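Long-range contacts in arylmalonate decarboxylase (Bordetella bronchiseptica, PDB 3IXL), which catalyses the enantioselective decarboxylation of 2-aryl-2-methylmalonates to 2-arylpropionates with release of carbon dioxide: residues V43-I52 / S76-F85; M159-L170 / L186-A196. The protein carries 2 engineered substitutions. All coordinates share one frame; numbering follows the deposited sequence.

Contact 1 (V43-I52 / S76-F85); sequences VTPEGYDAVI and SLSFYRGAAF. With PAC (2-phenylacetic acid), chain C.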
loop_
_atom_site.group_PDB
_atom_site.type_symbol
_atom_site.label_atom_id
_atom_site.label_comp_id
_atom_site.label_asym_id
_atom_site.label_seq_id
_atom_site.Cartn_x
_atom_site.Cartn_y
_atom_site.Cartn_z
ATOM N N VAL A 43 -9.286 -7.243 -8.821
ATOM C CA VAL A 43 -7.960 -6.647 -8.777
ATOM C C VAL A 43 -7.287 -6.967 -10.116
ATOM O O VAL A 43 -6.394 -7.799 -10.210
ATOM C CB VAL A 43 -7.167 -7.133 -7.526
ATOM C CG1 VAL A 43 -5.851 -6.394 -7.399
ATOM C CG2 VAL A 43 -8.019 -6.959 -6.248
ATOM N N THR A 44 -7.779 -6.304 -11.161
ATOM C CA THR A 44 -7.300 -6.466 -12.527
ATOM C C THR A 44 -7.435 -5.100 -13.200
ATOM O O THR A 44 -8.274 -4.301 -12.784
ATOM C CB THR A 44 -8.174 -7.456 -13.350
ATOM O OG1 THR A 44 -9.509 -6.962 -13.433
ATOM C CG2 THR A 44 -8.191 -8.863 -12.760
ATOM N N PRO A 45 -6.636 -4.841 -14.259
ATOM C CA PRO A 45 -6.810 -3.618 -15.059
ATOM C C PRO A 45 -8.248 -3.348 -15.515
ATOM O O PRO A 45 -8.704 -2.205 -15.438
ATOM C CB PRO A 45 -5.861 -3.847 -16.241
ATOM C CG PRO A 45 -4.759 -4.673 -15.631
ATOM C CD PRO A 45 -5.468 -5.622 -14.711
ATOM N N GLU A 46 -8.963 -4.381 -15.951
ATOM C CA GLU A 46 -10.373 -4.218 -16.317
ATOM C C GLU A 46 -11.183 -3.710 -15.126
ATOM O O GLU A 46 -12.044 -2.832 -15.274
ATOM C CB GLU A 46 -10.954 -5.524 -16.872
ATOM C CG GLU A 46 -10.087 -6.179 -17.950
ATOM C CD GLU A 46 -9.127 -7.230 -17.387
ATOM O OE1 GLU A 46 -7.952 -6.897 -17.082
ATOM O OE2 GLU A 46 -9.561 -8.398 -17.252
ATOM N N GLY A 47 -10.894 -4.241 -13.939
ATOM C CA GLY A 47 -11.542 -3.765 -12.725
ATOM C C GLY A 47 -11.169 -2.323 -12.415
ATOM O O GLY A 47 -12.036 -1.504 -12.099
ATOM N N TYR A 48 -9.881 -2.005 -12.509
ATOM C CA TYR A 48 -9.430 -0.643 -12.223
ATOM C C TYR A 48 -10.105 0.368 -13.140
ATOM O O TYR A 48 -10.535 1.430 -12.687
ATOM C CB TYR A 48 -7.909 -0.495 -12.354
ATOM C CG TYR A 48 -7.097 -1.555 -11.644
ATOM C CD1 TYR A 48 -7.475 -2.050 -10.392
ATOM C CD2 TYR A 48 -5.941 -2.059 -12.236
ATOM C CE1 TYR A 48 -6.717 -3.045 -9.760
ATOM C CE2 TYR A 48 -5.190 -3.049 -11.628
ATOM C CZ TYR A 48 -5.586 -3.542 -10.394
ATOM O OH TYR A 48 -4.827 -4.528 -9.808
ATOM N N ASP A 49 -10.201 0.032 -14.427
ATOM C CA ASP A 49 -10.762 0.961 -15.400
ATOM C C ASP A 49 -12.197 1.356 -15.033
ATOM O O ASP A 49 -12.628 2.472 -15.337
ATOM C CB ASP A 49 -10.724 0.348 -16.799
ATOM C CG ASP A 49 -9.342 0.394 -17.433
ATOM O OD1 ASP A 49 -8.404 1.023 -16.888
ATOM O OD2 ASP A 49 -9.201 -0.214 -18.516
ATOM N N ALA A 50 -12.920 0.454 -14.370
ATOM C CA ALA A 50 -14.324 0.702 -14.022
ATOM C C ALA A 50 -14.533 1.652 -12.837
ATOM O O ALA A 50 -15.639 2.163 -12.643
ATOM C CB ALA A 50 -15.064 -0.603 -13.786
ATOM N N VAL A 51 -13.490 1.882 -12.039
ATOM C CA VAL A 51 -13.617 2.753 -10.859
ATOM C C VAL A 51 -12.624 3.911 -10.808
ATOM O O VAL A 51 -12.810 4.843 -10.018
ATOM C CB VAL A 51 -13.531 1.968 -9.515
ATOM C CG1 VAL A 51 -14.681 0.982 -9.396
ATOM C CG2 VAL A 51 -12.167 1.286 -9.344
ATOM N N ILE A 52 -11.568 3.854 -11.621
ATOM C CA ILE A 52 -10.473 4.821 -11.498
ATOM C C ILE A 52 -10.951 6.269 -11.654
ATOM O O ILE A 52 -10.421 7.178 -11.020
ATOM C CB ILE A 52 -9.303 4.501 -12.474
ATOM C CG1 ILE A 52 -8.086 5.402 -12.225
ATOM C CG2 ILE A 52 -9.751 4.650 -13.924
ATOM C CD1 ILE A 52 -7.384 5.167 -10.900
ATOM N N SER A 76 -2.245 -1.209 -6.650
ATOM C CA SER A 76 -2.357 -1.490 -8.075
ATOM C C SER A 76 -3.199 -0.470 -8.844
ATOM O O SER A 76 -2.889 -0.152 -9.991
ATOM C CB SER A 76 -2.788 -2.942 -8.326
ATOM O OG SER A 76 -4.008 -3.239 -7.677
ATOM N N LEU A 77 -4.235 0.069 -8.210
ATOM C CA LEU A 77 -5.029 1.122 -8.844
ATOM C C LEU A 77 -4.149 2.328 -9.147
ATOM O O LEU A 77 -4.390 3.055 -10.119
ATOM C CB LEU A 77 -6.174 1.532 -7.918
ATOM C CG LEU A 77 -7.428 2.258 -8.347
ATOM C CD1 LEU A 77 -7.995 1.725 -9.643
ATOM C CD2 LEU A 77 -8.407 1.995 -7.234
ATOM N N SER A 78 -3.125 2.539 -8.313
ATOM C CA SER A 78 -2.222 3.671 -8.486
ATOM C C SER A 78 -0.951 3.399 -9.311
ATOM O O SER A 78 -0.369 4.350 -9.830
ATOM C CB SER A 78 -1.905 4.351 -7.145
ATOM O OG SER A 78 -1.376 3.453 -6.179
ATOM N N PHE A 79 -0.558 2.132 -9.482
ATOM C CA PHE A 79 0.623 1.822 -10.312
ATOM C C PHE A 79 0.341 1.230 -11.695
ATOM O O PHE A 79 1.269 1.151 -12.512
ATOM C CB PHE A 79 1.709 1.005 -9.553
ATOM C CG PHE A 79 1.361 -0.459 -9.286
ATOM C CD1 PHE A 79 1.142 -1.369 -10.333
ATOM C CD2 PHE A 79 1.314 -0.932 -7.979
ATOM C CE1 PHE A 79 0.831 -2.702 -10.073
ATOM C CE2 PHE A 79 1.021 -2.265 -7.700
ATOM C CZ PHE A 79 0.779 -3.155 -8.745
ATOM N N TYR A 80 -0.898 0.812 -11.969
ATOM C CA TYR A 80 -1.128 -0.010 -13.169
ATOM C C TYR A 80 -0.877 0.682 -14.498
ATOM O O TYR A 80 -0.740 0.017 -15.525
ATOM C CB TYR A 80 -2.496 -0.690 -13.173
ATOM C CG TYR A 80 -3.706 0.134 -13.601
ATOM C CD1 TYR A 80 -4.212 1.156 -12.792
ATOM C CD2 TYR A 80 -4.401 -0.176 -14.775
ATOM C CE1 TYR A 80 -5.347 1.869 -13.164
ATOM C CE2 TYR A 80 -5.548 0.522 -15.145
ATOM C CZ TYR A 80 -6.012 1.549 -14.338
ATOM O OH TYR A 80 -7.160 2.239 -14.691
ATOM N N ARG A 81 -0.848 2.013 -14.474
ATOM C CA ARG A 81 -0.634 2.801 -15.684
ATOM C C ARG A 81 0.758 3.409 -15.721
ATOM O O ARG A 81 1.082 4.156 -16.647
ATOM C CB ARG A 81 -1.702 3.886 -15.787
ATOM C CG ARG A 81 -3.057 3.343 -16.198
ATOM C CD ARG A 81 -4.117 4.428 -16.175
ATOM N NE ARG A 81 -5.357 4.000 -16.812
ATOM C CZ ARG A 81 -6.515 4.644 -16.713
ATOM N NH1 ARG A 81 -6.613 5.758 -15.986
ATOM N NH2 ARG A 81 -7.581 4.165 -17.337
ATOM N N GLY A 82 1.584 3.095 -14.731
ATOM C CA GLY A 82 2.951 3.610 -14.686
ATOM C C GLY A 82 3.117 4.768 -13.718
ATOM O O GLY A 82 2.133 5.252 -13.120
ATOM N N ALA A 83 4.364 5.211 -13.573
ATOM C CA ALA A 83 4.720 6.240 -12.593
ATOM C C ALA A 83 4.112 7.613 -12.864
ATOM O O ALA A 83 3.689 8.300 -11.922
ATOM C CB ALA A 83 6.239 6.353 -12.473
ATOM N N ALA A 84 4.082 8.024 -14.129
ATOM C CA ALA A 84 3.522 9.330 -14.470
ATOM C C ALA A 84 2.057 9.424 -14.041
ATOM O O ALA A 84 1.626 10.464 -13.530
ATOM C CB ALA A 84 3.649 9.627 -15.957
ATOM N N PHE A 85 1.289 8.354 -14.240
ATOM C CA PHE A 85 -0.129 8.402 -13.863
ATOM C C PHE A 85 -0.312 8.461 -12.347
ATOM O O PHE A 85 -1.184 9.164 -11.855
ATOM C CB PHE A 85 -0.943 7.247 -14.453
ATOM C CG PHE A 85 -2.380 7.237 -14.007
ATOM C CD1 PHE A 85 -3.282 8.162 -14.513
ATOM C CD2 PHE A 85 -2.819 6.321 -13.056
ATOM C CE1 PHE A 85 -4.602 8.168 -14.091
ATOM C CE2 PHE A 85 -4.139 6.315 -12.631
ATOM C CZ PHE A 85 -5.035 7.251 -13.142
HETATM C C1 PAC C . -3.784 -3.370 -4.095
HETATM C C2 PAC C . -5.178 -3.968 -4.152
HETATM C "C1'" PAC C . -6.112 -3.878 -2.962
HETATM C "C2'" PAC C . -7.056 -4.903 -2.851
HETATM C "C3'" PAC C . -7.975 -4.919 -1.803
HETATM C "C4'" PAC C . -7.957 -3.896 -0.859
HETATM C "C5'" PAC C . -7.013 -2.867 -0.960
HETATM C "C6'" PAC C . -6.093 -2.845 -2.013
HETATM O O1 PAC C . -3.314 -2.819 -3.060
HETATM O O2 PAC C . -3.118 -3.469 -5.164
#
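Tyr48 and Tyr80 form an edge-to-face pair at the centre of this contact. The CD2 edge of Tyr48 is turned to one face of the Tyr80 ring, with the centroids 4.7 Å apart and the planes at 57°. Tyr48 CB adds a CH-pi contact on that same face, 3.7 Å from the Tyr80 ring centroid, while Arg81 CG covers the opposite one. Tyr80 is therefore clamped on both faces. Its CG lies between the backbone N and the carbonyl carbon (chi1 81°), which turns the ring toward helix 45-51.

The tight part continues through Leu77. Its CD1 methyl reaches Tyr48 CB at 3.5 Å and also packs on Ile52 CD1, whose neighbour CG1 meets the ring edge of Phe85 at CZ, 3.7 Å away. The solvent side is looser and polar. Here Asp49 OD1 accepts a hydrogen bond from Tyr80 OH at 2.8 Å, met nearly along its C-O axis, and forms a long salt bridge of 3.3 Å with Arg81 NH2. Tyr80 OH also lies over the guanidinium face.

At the buried end, Tyr48 OH stands 2.6 Å from Ser76 OG, with Thr44 O over one face of the Tyr48 ring. Ser76 OG donates to PAC O2 at 2.7 Å, and Ser76 N donates to that same oxygen at an N-H...O angle of 155°. Tyr48 thus lies in the second shell behind a ligand-binding serine. Thr75 OG1, Tyr126 OH and Gly189 N also bond to PAC; this cluster round a carboxylate, at the start of helix 75-79, corresponds to the dioxyanion hole described for arylmalonate decarboxylase.

Contact 2 (M159-L170 / L186-A196); sequences MARVDTATLVDL and LSSGGLLTLDA. Engineered in segment 186-196: Ser188 (natural residue Cys). With PAC (2-phenylacetic acid), chain C.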
loop_
_atom_site.group_PDB
_atom_site.type_symbol
_atom_site.label_atom_id
_atom_site.label_comp_id
_atom_site.label_asym_id
_atom_site.label_seq_id
_atom_site.Cartn_x
_atom_site.Cartn_y
_atom_site.Cartn_z
ATOM N N MET A 159 -8.352 -11.996 -0.829
ATOM C CA MET A 159 -7.063 -11.544 -0.306
ATOM C C MET A 159 -7.057 -11.441 1.224
ATOM O O MET A 159 -6.059 -11.780 1.865
ATOM C CB MET A 159 -6.623 -10.237 -0.965
ATOM C CG MET A 159 -5.963 -10.433 -2.337
ATOM S SD MET A 159 -5.757 -8.860 -3.133
ATOM C CE MET A 159 -5.461 -9.382 -4.809
ATOM N N ALA A 160 -8.176 -11.012 1.803
ATOM C CA ALA A 160 -8.293 -10.909 3.260
ATOM C C ALA A 160 -8.261 -12.273 3.960
ATOM O O ALA A 160 -8.030 -12.349 5.168
ATOM C CB ALA A 160 -9.556 -10.141 3.646
ATOM N N ARG A 161 -8.491 -13.342 3.200
ATOM C CA ARG A 161 -8.532 -14.695 3.767
ATOM C C ARG A 161 -7.164 -15.368 3.859
ATOM O O ARG A 161 -7.039 -16.414 4.495
ATOM C CB ARG A 161 -9.503 -15.585 2.987
ATOM C CG ARG A 161 -10.953 -15.156 3.118
ATOM C CD ARG A 161 -11.921 -16.260 2.701
ATOM N NE ARG A 161 -11.895 -16.541 1.264
ATOM C CZ ARG A 161 -12.636 -15.908 0.351
ATOM N NH1 ARG A 161 -13.462 -14.928 0.711
ATOM N NH2 ARG A 161 -12.544 -16.247 -0.928
ATOM N N VAL A 162 -6.143 -14.789 3.226
ATOM C CA VAL A 162 -4.812 -15.386 3.233
ATOM C C VAL A 162 -4.219 -15.244 4.643
ATOM O O VAL A 162 -4.176 -14.143 5.202
ATOM C CB VAL A 162 -3.894 -14.721 2.184
ATOM C CG1 VAL A 162 -2.511 -15.357 2.172
ATOM C CG2 VAL A 162 -4.510 -14.830 0.780
ATOM N N ASP A 163 -3.755 -16.361 5.198
ATOM C CA ASP A 163 -3.239 -16.393 6.566
ATOM C C ASP A 163 -1.790 -15.919 6.687
ATOM O O ASP A 163 -1.029 -15.902 5.713
ATOM C CB ASP A 163 -3.332 -17.818 7.096
ATOM C CG ASP A 163 -2.403 -18.745 6.366
ATOM O OD1 ASP A 163 -1.316 -19.045 6.898
ATOM O OD2 ASP A 163 -2.743 -19.124 5.226
ATOM N N THR A 164 -1.408 -15.594 7.917
ATOM C CA THR A 164 -0.081 -15.078 8.209
ATOM C C THR A 164 1.043 -15.991 7.744
ATOM O O THR A 164 2.013 -15.532 7.149
ATOM C CB THR A 164 0.059 -14.799 9.718
ATOM O OG1 THR A 164 -0.902 -13.807 10.093
ATOM C CG2 THR A 164 1.476 -14.347 10.095
ATOM N N ALA A 165 0.931 -17.286 8.036
ATOM C CA ALA A 165 2.020 -18.204 7.697
ATOM C C ALA A 165 2.239 -18.339 6.189
ATOM O O ALA A 165 3.372 -18.478 5.732
ATOM C CB ALA A 165 1.787 -19.571 8.337
ATOM N N THR A 166 1.149 -18.280 5.427
ATOM C CA THR A 166 1.243 -18.279 3.973
ATOM C C THR A 166 2.001 -17.038 3.494
ATOM O O THR A 166 2.823 -17.114 2.585
ATOM C CB THR A 166 -0.160 -18.332 3.342
ATOM O OG1 THR A 166 -0.767 -19.594 3.663
ATOM C CG2 THR A 166 -0.100 -18.171 1.816
ATOM N N LEU A 167 1.727 -15.896 4.119
ATOM C CA LEU A 167 2.401 -14.659 3.732
ATOM C C LEU A 167 3.881 -14.655 4.123
ATOM O O LEU A 167 4.728 -14.184 3.360
ATOM C CB LEU A 167 1.684 -13.448 4.342
ATOM C CG LEU A 167 0.258 -13.225 3.837
ATOM C CD1 LEU A 167 -0.459 -12.195 4.683
ATOM C CD2 LEU A 167 0.273 -12.828 2.352
ATOM N N VAL A 168 4.197 -15.201 5.297
ATOM C CA VAL A 168 5.598 -15.328 5.695
ATOM C C VAL A 168 6.351 -16.192 4.675
ATOM O O VAL A 168 7.445 -15.849 4.228
ATOM C CB VAL A 168 5.751 -15.936 7.121
ATOM C CG1 VAL A 168 7.216 -16.309 7.415
ATOM C CG2 VAL A 168 5.211 -14.969 8.177
ATOM N N ASP A 169 5.753 -17.325 4.325
ATOM C CA ASP A 169 6.364 -18.234 3.365
ATOM C C ASP A 169 6.528 -17.595 1.980
ATOM O O ASP A 169 7.545 -17.802 1.312
ATOM C CB ASP A 169 5.535 -19.506 3.258
ATOM C CG ASP A 169 6.044 -20.427 2.192
ATOM O OD1 ASP A 169 7.114 -21.033 2.410
ATOM O OD2 ASP A 169 5.380 -20.526 1.137
ATOM N N LEU A 170 5.528 -16.827 1.546
ATOM C CA LEU A 170 5.614 -16.123 0.265
ATOM C C LEU A 170 6.811 -15.170 0.218
ATOM O O LEU A 170 7.546 -15.120 -0.769
ATOM C CB LEU A 170 4.325 -15.344 0.033
ATOM C CG LEU A 170 4.162 -14.658 -1.325
ATOM C CD1 LEU A 170 3.961 -15.681 -2.445
ATOM C CD2 LEU A 170 2.983 -13.681 -1.267
ATOM N N LEU A 186 5.919 -6.555 -0.015
ATOM C CA LEU A 186 4.750 -7.407 0.103
ATOM C C LEU A 186 3.561 -6.574 -0.374
ATOM O O LEU A 186 3.075 -5.674 0.325
ATOM C CB LEU A 186 4.594 -7.884 1.550
ATOM C CG LEU A 186 3.401 -8.755 1.952
ATOM C CD1 LEU A 186 3.236 -9.991 1.055
ATOM C CD2 LEU A 186 3.610 -9.177 3.403
ATOM N N SER A 187 3.119 -6.853 -1.597
ATOM C CA SER A 187 2.197 -5.955 -2.279
ATOM C C SER A 187 0.772 -6.478 -2.335
ATOM O O SER A 187 0.515 -7.618 -2.738
ATOM C CB SER A 187 2.700 -5.602 -3.684
ATOM O OG SER A 187 2.002 -4.468 -4.191
ATOM N N SER A 188 -0.119 -5.584 -1.909
ATOM C CA SER A 188 -1.589 -5.633 -1.944
ATOM C C SER A 188 -2.112 -5.212 -0.601
ATOM O O SER A 188 -1.850 -5.860 0.418
ATOM C CB SER A 188 -2.206 -6.972 -2.318
ATOM O OG SER A 188 -3.620 -6.802 -2.350
ATOM N N GLY A 189 -2.885 -4.131 -0.626
ATOM C CA GLY A 189 -3.525 -3.595 0.557
ATOM C C GLY A 189 -4.698 -4.432 1.007
ATOM O O GLY A 189 -5.360 -4.085 1.983
ATOM N N GLY A 190 -4.964 -5.531 0.309
ATOM C CA GLY A 190 -6.058 -6.429 0.689
ATOM C C GLY A 190 -5.603 -7.527 1.622
ATOM O O GLY A 190 -6.425 -8.235 2.194
ATOM N N LEU A 191 -4.293 -7.648 1.777
ATOM C CA LEU A 191 -3.696 -8.664 2.631
ATOM C C LEU A 191 -3.597 -8.178 4.064
ATOM O O LEU A 191 -3.368 -6.990 4.316
ATOM C CB LEU A 191 -2.297 -9.011 2.114
ATOM C CG LEU A 191 -2.214 -9.603 0.704
ATOM C CD1 LEU A 191 -0.766 -9.684 0.257
ATOM C CD2 LEU A 191 -2.881 -10.971 0.651
ATOM N N LEU A 192 -3.764 -9.109 4.998
ATOM C CA LEU A 192 -3.601 -8.824 6.420
ATOM C C LEU A 192 -2.223 -9.309 6.833
ATOM O O LEU A 192 -2.007 -10.489 7.106
ATOM C CB LEU A 192 -4.729 -9.469 7.242
ATOM C CG LEU A 192 -6.110 -8.875 6.950
ATOM C CD1 LEU A 192 -7.235 -9.778 7.447
ATOM C CD2 LEU A 192 -6.245 -7.468 7.535
ATOM N N THR A 193 -1.288 -8.369 6.864
ATOM C CA THR A 193 0.137 -8.674 6.903
ATOM C C THR A 193 0.843 -8.322 8.207
ATOM O O THR A 193 2.042 -8.564 8.328
ATOM C CB THR A 193 0.888 -7.908 5.792
ATOM O OG1 THR A 193 0.822 -6.495 6.046
ATOM C CG2 THR A 193 0.285 -8.209 4.419
ATOM N N LEU A 194 0.127 -7.731 9.167
ATOM C CA LEU A 194 0.812 -7.173 10.338
ATOM C C LEU A 194 1.597 -8.185 11.172
ATOM O O LEU A 194 2.642 -7.843 11.725
ATOM C CB LEU A 194 -0.152 -6.366 11.222
ATOM C CG LEU A 194 -0.582 -4.993 10.687
ATOM C CD1 LEU A 194 -1.574 -4.365 11.640
ATOM C CD2 LEU A 194 0.597 -4.072 10.485
ATOM N N ASP A 195 1.104 -9.416 11.276
ATOM C CA ASP A 195 1.826 -10.440 12.038
ATOM C C ASP A 195 2.931 -11.090 11.206
ATOM O O ASP A 195 3.895 -11.628 11.758
ATOM C CB ASP A 195 0.862 -11.497 12.575
ATOM C CG ASP A 195 -0.034 -10.971 13.684
ATOM O OD1 ASP A 195 0.351 -10.008 14.376
ATOM O OD2 ASP A 195 -1.125 -11.538 13.871
ATOM N N ALA A 196 2.812 -11.007 9.883
ATOM C CA ALA A 196 3.826 -11.579 8.990
ATOM C C ALA A 196 5.112 -10.770 8.964
ATOM O O ALA A 196 6.213 -11.337 8.955
ATOM C CB ALA A 196 3.273 -11.741 7.575
HETATM C C1 PAC C . -3.784 -3.370 -4.095
HETATM C C2 PAC C . -5.178 -3.968 -4.152
HETATM C "C1'" PAC C . -6.112 -3.878 -2.962
HETATM C "C2'" PAC C . -7.056 -4.903 -2.851
HETATM C "C3'" PAC C . -7.975 -4.919 -1.803
HETATM C "C4'" PAC C . -7.957 -3.896 -0.859
HETATM C "C5'" PAC C . -7.013 -2.867 -0.960
HETATM C "C6'" PAC C . -6.093 -2.845 -2.013
HETATM O O1 PAC C . -3.314 -2.819 -3.060
HETATM O O2 PAC C . -3.118 -3.469 -5.164
HETATM O O HOH W 1 -4.604 -11.655 4.195
HETATM O O HOH W 2 -3.285 -12.835 7.414
HETATM O O HOH W 3 -0.265 -11.261 9.154
#
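Water 1 is gripped by three backbone groups where 159-170 meets 186-196: it donates to Met159 O at 2.7 Å and to Val162 O, and accepts from Leu192 N at 2.8 Å. It thereby ties the turn between helices 156-160 and 164-176 to the segment leaving strand 183-187. This is an alpha/beta arrangement, with a helix packed beside a parallel four-stranded sheet and the loop beyond a strand's C-terminal end forming part of the ligand site. Water 3 makes a second bridge, donating to Leu192 O and bonded to Thr164 OG1.

Beneath this hydrated edge the contact is apolar. Leu167 is its centre, with CG anti to the carbonyl carbon (chi1 -65°) and its two methyls parted between different neighbours. CD1 lies 3.3 Å from Leu192 O and touches Thr193 CG2, whereas CD2 approaches Leu191 CD1 at 3.9 Å and also reaches Leu186 CD1. Leu167 CB packs on Ala196 CB at 4.0 Å, and Val168 CG2 meets the same alanine. The methyl of Ala196 is thus held against two successive residues of helix 164-176. Asp163 caps that helix by accepting from Thr166 N.

Toward the pocket, the side chain of Met159, extended beyond CG, reaches toward Ser188, placing SD 3.1 Å from OG of the engineered Ser188. Ser188 OG accepts from Gly190 N at 3.2 Å, an ST turn; Gly190 CA lies over one face of the phenyl ring of PAC. Gly190, with no side chain, lies close to both Met159 CB and the ring. The carboxylate is held from this side by Gly189, whose N donates to PAC O1 at 2.8 Å with an N-H...O angle of 179°.

Both contacts are largely buried, yet each has a side that meets solvent, and their centres lie about 21 Å apart. They occupy corresponding places in the two halves of the fold: segment 76-85 follows strand 67-72 of one parallel sheet, and segment 186-196 includes the end of strand 183-187 in the other, both sheets having the strand order 2-1-3-4. Their chemistry differs. Contact 1 rests on aromatic rings and a charged, directly bonded edge, whereas contact 2 rests on aliphatic side chains and water bridges. They touch where Val43 CG2 meets Met159 CE at 3.8 Å, and they bind different carboxylate oxygens of the one PAC molecule, which lies between them.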